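Local coordinates for AT-less polyketide synthase (Streptomyces platensis subsp. rosaceus, PDB 4QYR), which probably condenses acyl chains with carrier-protein-bound extender units, as a ketosynthase domain of the AT-less modular polyketide synthase that makes isomigrastatin, at residues L37-G43 with F60-R66; L31-D36 with E374-H380. All coordinates share one frame; numbering follows the deposited sequence.

Contact 1 of 2, residues L37-G43 with F60-R66; sequences LIADYPG and FPKFAGR
Phe60 presents the edge of its ring to Tyr41, CE1 lying 4.1 Å from Tyr41 CD2 as the two side chains cross obliquely. Both rings also meet Phe209 of helix 207-214, an apolar setting in which flat aromatic groups fit well. Lys62, at the centre of an inverse gamma turn, offers its carbonyl: Tyr41 N donates to Lys62 O over 3.2 Å. Phe63 sets out away from 37-43, yet its CB meets Ile38 CG2 at 4.0 Å.

Here the two segments form a two-stranded antiparallel sheet, separate from the large central sheet of this thiolase-like ketosynthase. Ala39 and Ala64 are its hydrogen-bonded pair, joined by Ala39 N to Ala64 O at 2.9 Å and by the return bond from Ala64 N to Ala39 O. The small methyl of Ala64 leaves room for Tyr41: with CG anti to the backbone N (chi1 -166°), the ring is turned so that Tyr41 CD1 comes to 4.1 Å from Ala64 CB, and its OH bonds to Leu203 O.

Arg66 bends at chi3 (-87°), bringing its guanidinium side-on to the carbonyl of Asp40. NE and NH1 both donate to Asp40 O, at 2.7 and 3.0 Å, and Asp40 O lies almost exactly in the guanidinium plane. NH1 also forms a longer salt bridge with Asp40 OD1, 3.6 Å away, while Pro42 O lies over one guanidinium face without bonding.

Contact 2 of 2, residues L31-D36 with E374-H380; sequences LRAGED and ELPPALH
Arg32 NE donates to Glu374 OE1 over 2.9 Å, the shortest polar link between the end of helix 24-33 and the segment that enters at strand 374-375. The helix closes with a Schellman motif, in which Gly34 takes the positive phi that glycine tolerates readily, and the proline-rich 374-380 runs past this C-terminal turn within the ketosynthase fold.

OE1 uses its syn lone pair, yet lies 33° out of the guanidinium plane, and the bond is bent to 130° at the hydrogen. A second, weak bond from NH1 to OE2 at 3.5 Å completes the salt bridge. Although CB of Arg32 points away from 374-380, CG is anti to the backbone N (chi1 -171°) and the chain beyond it is extended, which brings the guanidinium obliquely across to the Glu374 carboxylate; length and flexibility suit arginine to this exposed position.

Further along, the prolines offer compact apolar rings to the helix end. Pro376 CG meets Leu31 CB at 4.2 Å, and Pro377 CG packs on Gly34 CA at 3.9 Å, where the lack of a side chain allows close approach. Leu379 fits the bend after the helix, where its CD2 lies 4.0 Å from Asp36 CB. Asp36 OD2 is committed to a salt bridge with Arg223, while OD1 approaches the His380 ring in plane at its edge, 3.5 Å from CE1, with the carboxylate almost perpendicular to the ring.

Overall arrangement
Residues 31-43 run without a break through both contacts, whose centres lie 20 Å apart; contact 1 is nested within the long chain loop that contact 2 closes. Contact 1 is partly buried and joins neighbouring parts of the sequence through paired backbones, with aromatic packing at one end and an arginine on a main-chain carbonyl at the other. Contact 2 lies at the surface and brings together distant parts of the chain, using proline and leucine packing and a side-chain salt bridge in place of strand pairing. Arg223 lies near both, touching Ile38 and pairing with Asp36, while Asn350 is hydrogen-bonded to Glu35 O through its side chain and to Leu37 through its backbone.

Contact 1 of 2, residues L37-G43 with F60-R66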
ATOM      1  N   LEU A  37     -10.871 -24.363 -15.885  1.00 49.47           N
ATOM      2  CA  LEU A  37      -9.930 -23.714 -16.790  1.00 50.99           C
ATOM      3  C   LEU A  37      -8.485 -23.879 -16.388  1.00 46.42           C
ATOM      4  O   LEU A  37      -7.621 -23.140 -16.848  1.00 45.16           O
ATOM      5  CB  LEU A  37     -10.257 -22.231 -16.879  1.00 46.89           C
ATOM      6  CG  LEU A  37     -11.743 -22.108 -17.165  1.00 51.43           C
ATOM      7  CD1 LEU A  37     -12.278 -20.768 -16.718  1.00 49.42           C
ATOM      8  CD2 LEU A  37     -11.971 -22.353 -18.635  1.00 46.43           C
ATOM      9  N   ILE A  38      -8.215 -24.827 -15.510  1.00 47.66           N
ATOM     10  CA  ILE A  38      -6.837 -25.045 -15.121  1.00 47.61           C
ATOM     11  C   ILE A  38      -6.131 -25.846 -16.212  1.00 49.94           C
ATOM     12  O   ILE A  38      -6.690 -26.794 -16.770  1.00 62.20           O
ATOM     13  CB  ILE A  38      -6.743 -25.731 -13.741  1.00 53.34           C
ATOM     14  CG1 ILE A  38      -6.887 -24.677 -12.640  1.00 54.13           C
ATOM     15  CG2 ILE A  38      -5.434 -26.452 -13.565  1.00 49.53           C
ATOM     16  CD1 ILE A  38      -8.252 -24.664 -11.983  1.00 61.12           C
ATOM     17  N   ALA A  39      -4.914 -25.421 -16.538  1.00 49.26           N
ATOM     18  CA  ALA A  39      -4.095 -26.095 -17.530  1.00 51.51           C
ATOM     19  C   ALA A  39      -2.734 -26.505 -16.956  1.00 62.20           C
ATOM     20  O   ALA A  39      -2.571 -26.644 -15.739  1.00 62.46           O
ATOM     21  CB  ALA A  39      -3.914 -25.210 -18.728  1.00 50.71           C
ATOM     22  N   ASP A  40      -1.755 -26.689 -17.839  1.00 60.07           N
ATOM     23  CA  ASP A  40      -0.420 -27.124 -17.443  1.00 63.90           C
ATOM     24  C   ASP A  40       0.542 -25.956 -17.324  1.00 60.97           C
ATOM     25  O   ASP A  40       0.388 -24.951 -18.011  1.00 61.09           O
ATOM     26  CB  ASP A  40       0.128 -28.129 -18.459  1.00 78.76           C
ATOM     27  CG  ASP A  40       0.250 -27.541 -19.865  1.00 88.06           C
ATOM     28  OD1 ASP A  40      -0.760 -27.542 -20.616  1.00 91.73           O
ATOM     29  OD2 ASP A  40       1.363 -27.083 -20.217  1.00 90.04           O
ATOM     30  N   TYR A  41       1.546 -26.087 -16.469  1.00 61.81           N
ATOM     31  CA  TYR A  41       2.601 -25.079 -16.405  1.00 58.47           C
ATOM     32  C   TYR A  41       3.925 -25.725 -16.792  1.00 60.78           C
ATOM     33  O   TYR A  41       4.199 -26.842 -16.372  1.00 67.12           O
ATOM     34  CB  TYR A  41       2.677 -24.464 -15.002  1.00 54.97           C
ATOM     35  CG  TYR A  41       3.504 -23.201 -14.928  1.00 46.54           C
ATOM     36  CD1 TYR A  41       2.987 -21.985 -15.330  1.00 44.31           C
ATOM     37  CD2 TYR A  41       4.807 -23.234 -14.467  1.00 50.47           C
ATOM     38  CE1 TYR A  41       3.746 -20.832 -15.267  1.00 43.83           C
ATOM     39  CE2 TYR A  41       5.577 -22.088 -14.396  1.00 48.30           C
ATOM     40  CZ  TYR A  41       5.045 -20.888 -14.790  1.00 46.92           C
ATOM     41  OH  TYR A  41       5.823 -19.745 -14.706  1.00 47.79           O
ATOM     42  N   PRO A  42       4.758 -25.038 -17.592  1.00 58.50           N
ATOM     43  CA  PRO A  42       4.615 -23.682 -18.136  1.00 57.05           C
ATOM     44  C   PRO A  42       3.880 -23.559 -19.466  1.00 61.03           C
ATOM     45  O   PRO A  42       3.177 -22.571 -19.658  1.00 62.60           O
ATOM     46  CB  PRO A  42       6.065 -23.243 -18.326  1.00 57.17           C
ATOM     47  CG  PRO A  42       6.790 -24.515 -18.639  1.00 54.68           C
ATOM     48  CD  PRO A  42       6.115 -25.573 -17.817  1.00 55.44           C
ATOM     49  N   GLY A  43       4.052 -24.516 -20.372  1.00 63.85           N
ATOM     50  CA  GLY A  43       3.576 -24.351 -21.730  1.00 61.87           C
ATOM     51  C   GLY A  43       4.669 -23.678 -22.539  1.00 64.69           C
ATOM     52  O   GLY A  43       5.835 -23.672 -22.122  1.00 64.59           O
ATOM     53  N   PHE A  60       7.395 -28.748  -7.583  1.00 73.09           N
ATOM     54  CA  PHE A  60       5.935 -28.559  -7.509  1.00 68.41           C
ATOM     55  C   PHE A  60       5.063 -29.275  -8.562  1.00 63.72           C
ATOM     56  O   PHE A  60       5.528 -29.533  -9.663  1.00 65.94           O
ATOM     57  CB  PHE A  60       5.640 -27.055  -7.585  1.00 66.89           C
ATOM     58  CG  PHE A  60       5.986 -26.431  -8.906  1.00 63.75           C
ATOM     59  CD1 PHE A  60       4.991 -26.004  -9.764  1.00 63.55           C
ATOM     60  CD2 PHE A  60       7.306 -26.292  -9.301  1.00 63.90           C
ATOM     61  CE1 PHE A  60       5.306 -25.426 -10.981  1.00 63.20           C
ATOM     62  CE2 PHE A  60       7.628 -25.722 -10.517  1.00 63.03           C
ATOM     63  CZ  PHE A  60       6.630 -25.291 -11.356  1.00 62.61           C
ATOM     64  N   PRO A  61       3.789 -29.583  -8.222  1.00 60.45           N
ATOM     65  CA  PRO A  61       2.778 -30.075  -9.166  1.00 57.85           C
ATOM     66  C   PRO A  61       2.472 -29.090 -10.284  1.00 61.84           C
ATOM     67  O   PRO A  61       2.063 -27.953 -10.047  1.00 62.14           O
ATOM     68  CB  PRO A  61       1.542 -30.284  -8.286  1.00 57.54           C
ATOM     69  CG  PRO A  61       1.758 -29.425  -7.132  1.00 55.35           C
ATOM     70  CD  PRO A  61       3.230 -29.508  -6.866  1.00 56.21           C
ATOM     71  N   LYS A  62       2.635 -29.571 -11.508  1.00 60.83           N
ATOM     72  CA  LYS A  62       2.732 -28.732 -12.687  1.00 56.19           C
ATOM     73  C   LYS A  62       1.421 -28.192 -13.233  1.00 54.61           C
ATOM     74  O   LYS A  62       1.087 -28.456 -14.378  1.00 61.08           O
ATOM     75  CB  LYS A  62       3.430 -29.527 -13.784  1.00 59.10           C
ATOM     76  CG  LYS A  62       4.821 -29.055 -14.091  1.00 61.86           C
ATOM     77  CD  LYS A  62       5.661 -28.957 -12.840  1.00 61.71           C
ATOM     78  CE  LYS A  62       7.089 -28.588 -13.189  1.00 61.83           C
ATOM     79  NZ  LYS A  62       8.042 -29.100 -12.173  1.00 63.72           N
ATOM     80  N   PHE A  63       0.688 -27.417 -12.446  1.00 52.13           N
ATOM     81  CA  PHE A  63      -0.577 -26.879 -12.941  1.00 50.77           C
ATOM     82  C   PHE A  63      -0.702 -25.399 -12.700  1.00 48.74           C
ATOM     83  O   PHE A  63      -0.130 -24.879 -11.754  1.00 49.76           O
ATOM     84  CB  PHE A  63      -1.768 -27.570 -12.282  1.00 55.32           C
ATOM     85  CG  PHE A  63      -1.767 -29.063 -12.421  1.00 59.43           C
ATOM     86  CD1 PHE A  63      -2.358 -29.667 -13.520  1.00 57.04           C
ATOM     87  CD2 PHE A  63      -1.197 -29.865 -11.435  1.00 56.70           C
ATOM     88  CE1 PHE A  63      -2.371 -31.041 -13.646  1.00 60.50           C
ATOM     89  CE2 PHE A  63      -1.213 -31.230 -11.547  1.00 60.11           C
ATOM     90  CZ  PHE A  63      -1.803 -31.824 -12.667  1.00 66.49           C
ATOM     91  N   ALA A  64      -1.477 -24.725 -13.543  1.00 49.55           N
ATOM     92  CA  ALA A  64      -1.856 -23.339 -13.272  1.00 48.15           C
ATOM     93  C   ALA A  64      -3.037 -22.929 -14.126  1.00 48.43           C
ATOM     94  O   ALA A  64      -3.267 -23.496 -15.191  1.00 49.71           O
ATOM     95  CB  ALA A  64      -0.685 -22.389 -13.514  1.00 45.38           C
ATOM     96  N   GLY A  65      -3.795 -21.956 -13.639  1.00 45.81           N
ATOM     97  CA  GLY A  65      -4.707 -21.232 -14.492  1.00 44.93           C
ATOM     98  C   GLY A  65      -3.850 -20.196 -15.187  1.00 46.84           C
ATOM     99  O   GLY A  65      -3.208 -19.383 -14.528  1.00 52.53           O
ATOM    100  N   ARG A  66      -3.815 -20.238 -16.511  1.00 47.56           N
ATOM    101  CA  ARG A  66      -2.997 -19.313 -17.296  1.00 44.69           C
ATOM    102  C   ARG A  66      -3.819 -18.400 -18.185  1.00 45.69           C
ATOM    103  O   ARG A  66      -4.878 -18.771 -18.700  1.00 47.70           O
ATOM    104  CB  ARG A  66      -2.010 -20.065 -18.183  1.00 42.29           C
ATOM    105  CG  ARG A  66      -0.883 -20.722 -17.453  1.00 43.57           C
ATOM    106  CD  ARG A  66       0.188 -21.146 -18.437  1.00 49.03           C
ATOM    107  NE  ARG A  66      -0.030 -22.481 -19.006  1.00 55.96           N
ATOM    108  CZ  ARG A  66      -0.428 -22.723 -20.256  1.00 60.40           C
ATOM    109  NH1 ARG A  66      -0.569 -23.974 -20.675  1.00 62.94           N
ATOM    110  NH2 ARG A  66      -0.679 -21.720 -21.091  1.00 61.65           N
TER
HETATM  111  O   HOH W   1      -5.231 -21.991 -17.682  1.00 57.98           O
HETATM  112  O   HOH W   2      -0.602 -25.682 -23.224  1.00 49.34           O

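Contact 2 of 2, residues L31-D36 with E374-H380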
ATOM      1  N   LEU A  31     -18.136 -19.684 -16.291  1.00 49.34           N
ATOM      2  CA  LEU A  31     -18.559 -19.935 -14.923  1.00 44.47           C
ATOM      3  C   LEU A  31     -19.913 -20.628 -14.921  1.00 61.61           C
ATOM      4  O   LEU A  31     -20.157 -21.558 -14.147  1.00 67.25           O
ATOM      5  CB  LEU A  31     -18.639 -18.629 -14.148  1.00 42.11           C
ATOM      6  CG  LEU A  31     -17.292 -17.966 -13.938  1.00 39.78           C
ATOM      7  CD1 LEU A  31     -17.417 -16.688 -13.130  1.00 37.76           C
ATOM      8  CD2 LEU A  31     -16.369 -18.962 -13.285  1.00 40.23           C
ATOM      9  N   ARG A  32     -20.782 -20.153 -15.805  1.00 57.80           N
ATOM     10  CA  ARG A  32     -22.142 -20.639 -15.930  1.00 50.10           C
ATOM     11  C   ARG A  32     -22.186 -22.101 -16.381  1.00 53.03           C
ATOM     12  O   ARG A  32     -23.069 -22.851 -15.986  1.00 55.33           O
ATOM     13  CB  ARG A  32     -22.893 -19.740 -16.911  1.00 50.98           C
ATOM     14  CG  ARG A  32     -24.387 -19.954 -17.007  1.00 52.47           C
ATOM     15  CD  ARG A  32     -24.956 -19.050 -18.090  1.00 52.45           C
ATOM     16  NE  ARG A  32     -26.401 -19.146 -18.193  1.00 54.78           N
ATOM     17  CZ  ARG A  32     -27.025 -20.198 -18.700  1.00 57.84           C
ATOM     18  NH1 ARG A  32     -28.348 -20.213 -18.774  1.00 60.04           N
ATOM     19  NH2 ARG A  32     -26.314 -21.235 -19.128  1.00 58.89           N
ATOM     20  N   ALA A  33     -21.212 -22.493 -17.195  1.00 53.10           N
ATOM     21  CA  ALA A  33     -21.155 -23.826 -17.781  1.00 56.02           C
ATOM     22  C   ALA A  33     -20.430 -24.825 -16.892  1.00 68.49           C
ATOM     23  O   ALA A  33     -20.447 -26.027 -17.162  1.00 73.22           O
ATOM     24  CB  ALA A  33     -20.482 -23.772 -19.135  1.00 56.17           C
ATOM     25  N   GLY A  34     -19.792 -24.327 -15.839  1.00 54.29           N
ATOM     26  CA  GLY A  34     -19.031 -25.171 -14.941  1.00 54.75           C
ATOM     27  C   GLY A  34     -17.761 -25.638 -15.615  1.00 65.15           C
ATOM     28  O   GLY A  34     -17.345 -26.792 -15.483  1.00 67.98           O
ATOM     29  N   GLU A  35     -17.146 -24.724 -16.352  1.00 61.81           N
ATOM     30  CA  GLU A  35     -15.895 -24.994 -17.037  1.00 63.99           C
ATOM     31  C   GLU A  35     -14.718 -24.927 -16.051  1.00 60.20           C
ATOM     32  O   GLU A  35     -14.622 -24.007 -15.238  1.00 56.21           O
ATOM     33  CB  GLU A  35     -15.715 -23.993 -18.175  1.00 71.28           C
ATOM     34  CG  GLU A  35     -15.254 -24.576 -19.496  1.00 82.85           C
ATOM     35  CD  GLU A  35     -15.321 -23.542 -20.615  1.00 91.93           C
ATOM     36  OE1 GLU A  35     -14.257 -23.028 -21.044  1.00 92.67           O
ATOM     37  OE2 GLU A  35     -16.449 -23.237 -21.063  1.00 96.40           O
ATOM     38  N   ASP A  36     -13.839 -25.919 -16.111  1.00 59.82           N
ATOM     39  CA  ASP A  36     -12.634 -25.919 -15.302  1.00 51.51           C
ATOM     40  C   ASP A  36     -11.444 -25.525 -16.181  1.00 50.63           C
ATOM     41  O   ASP A  36     -11.050 -26.250 -17.095  1.00 54.23           O
ATOM     42  CB  ASP A  36     -12.429 -27.286 -14.634  1.00 65.17           C
ATOM     43  CG  ASP A  36     -11.049 -27.438 -14.009  1.00 72.14           C
ATOM     44  OD1 ASP A  36     -10.813 -26.887 -12.898  1.00 72.91           O
ATOM     45  OD2 ASP A  36     -10.200 -28.122 -14.637  1.00 74.36           O
ATOM     46  N   GLU A 374     -28.241 -15.204 -11.904  1.00 47.57           N
ATOM     47  CA  GLU A 374     -27.963 -16.633 -11.820  1.00 52.08           C
ATOM     48  C   GLU A 374     -26.747 -16.926 -10.924  1.00 55.68           C
ATOM     49  O   GLU A 374     -25.815 -16.131 -10.836  1.00 58.37           O
ATOM     50  CB  GLU A 374     -27.718 -17.212 -13.213  1.00 48.99           C
ATOM     51  CG  GLU A 374     -28.940 -17.295 -14.095  1.00 60.55           C
ATOM     52  CD  GLU A 374     -28.596 -17.721 -15.509  1.00 64.18           C
ATOM     53  OE1 GLU A 374     -27.387 -17.719 -15.824  1.00 67.89           O
ATOM     54  OE2 GLU A 374     -29.516 -18.061 -16.295  1.00 62.15           O
ATOM     55  N   LEU A 375     -26.750 -18.079 -10.272  1.00 58.14           N
ATOM     56  CA  LEU A 375     -25.592 -18.533  -9.520  1.00 45.59           C
ATOM     57  C   LEU A 375     -25.003 -19.786 -10.175  1.00 55.84           C
ATOM     58  O   LEU A 375     -25.714 -20.769 -10.392  1.00 58.06           O
ATOM     59  CB  LEU A 375     -25.988 -18.810  -8.069  1.00 50.61           C
ATOM     60  CG  LEU A 375     -26.369 -17.557  -7.278  1.00 53.02           C
ATOM     61  CD1 LEU A 375     -26.780 -17.869  -5.859  1.00 47.00           C
ATOM     62  CD2 LEU A 375     -25.193 -16.609  -7.284  1.00 54.65           C
ATOM     63  N   PRO A 376     -23.703 -19.755 -10.507  1.00 50.92           N
ATOM     64  CA  PRO A 376     -23.051 -20.886 -11.179  1.00 50.25           C
ATOM     65  C   PRO A 376     -22.622 -22.009 -10.218  1.00 49.20           C
ATOM     66  O   PRO A 376     -22.438 -21.790  -9.028  1.00 44.93           O
ATOM     67  CB  PRO A 376     -21.811 -20.238 -11.836  1.00 43.30           C
ATOM     68  CG  PRO A 376     -21.941 -18.776 -11.621  1.00 44.80           C
ATOM     69  CD  PRO A 376     -22.791 -18.610 -10.399  1.00 48.04           C
ATOM     70  N   PRO A 377     -22.431 -23.216 -10.751  1.00 52.20           N
ATOM     71  CA  PRO A 377     -22.037 -24.372  -9.939  1.00 55.93           C
ATOM     72  C   PRO A 377     -20.639 -24.277  -9.343  1.00 55.25           C
ATOM     73  O   PRO A 377     -19.740 -23.724  -9.967  1.00 57.24           O
ATOM     74  CB  PRO A 377     -22.086 -25.519 -10.942  1.00 57.91           C
ATOM     75  CG  PRO A 377     -21.779 -24.848 -12.255  1.00 56.97           C
ATOM     76  CD  PRO A 377     -22.518 -23.557 -12.184  1.00 53.56           C
ATOM     77  N   ALA A 378     -20.464 -24.832  -8.151  1.00 54.79           N
ATOM     78  CA  ALA A 378     -19.133 -25.018  -7.598  1.00 58.39           C
ATOM     79  C   ALA A 378     -18.618 -26.350  -8.119  1.00 63.70           C
ATOM     80  O   ALA A 378     -19.406 -27.218  -8.496  1.00 68.83           O
ATOM     81  CB  ALA A 378     -19.153 -24.985  -6.075  1.00 57.49           C
ATOM     82  N   LEU A 379     -17.304 -26.515  -8.157  1.00 60.08           N
ATOM     83  CA  LEU A 379     -16.741 -27.663  -8.850  1.00 62.86           C
ATOM     84  C   LEU A 379     -15.925 -28.565  -7.942  1.00 68.61           C
ATOM     85  O   LEU A 379     -15.493 -28.146  -6.866  1.00 74.23           O
ATOM     86  CB  LEU A 379     -15.884 -27.186 -10.014  1.00 59.74           C
ATOM     87  CG  LEU A 379     -16.581 -27.014 -11.361  1.00 57.59           C
ATOM     88  CD1 LEU A 379     -17.816 -26.128 -11.282  1.00 55.62           C
ATOM     89  CD2 LEU A 379     -15.586 -26.457 -12.351  1.00 55.23           C
ATOM     90  N   HIS A 380     -15.720 -29.802  -8.394  1.00 68.12           N
ATOM     91  CA  HIS A 380     -15.029 -30.849  -7.628  1.00 67.54           C
ATOM     92  C   HIS A 380     -15.619 -31.030  -6.241  1.00 65.62           C
ATOM     93  O   HIS A 380     -14.941 -31.435  -5.307  1.00 63.16           O
ATOM     94  CB  HIS A 380     -13.540 -30.538  -7.500  1.00 63.75           C
ATOM     95  CG  HIS A 380     -12.933 -29.981  -8.744  1.00 62.04           C
ATOM     96  ND1 HIS A 380     -12.746 -28.629  -8.938  1.00 61.13           N
ATOM     97  CD2 HIS A 380     -12.473 -30.592  -9.859  1.00 62.96           C
ATOM     98  CE1 HIS A 380     -12.187 -28.430 -10.118  1.00 60.98           C
ATOM     99  NE2 HIS A 380     -12.011 -29.606 -10.698  1.00 64.00           N
TER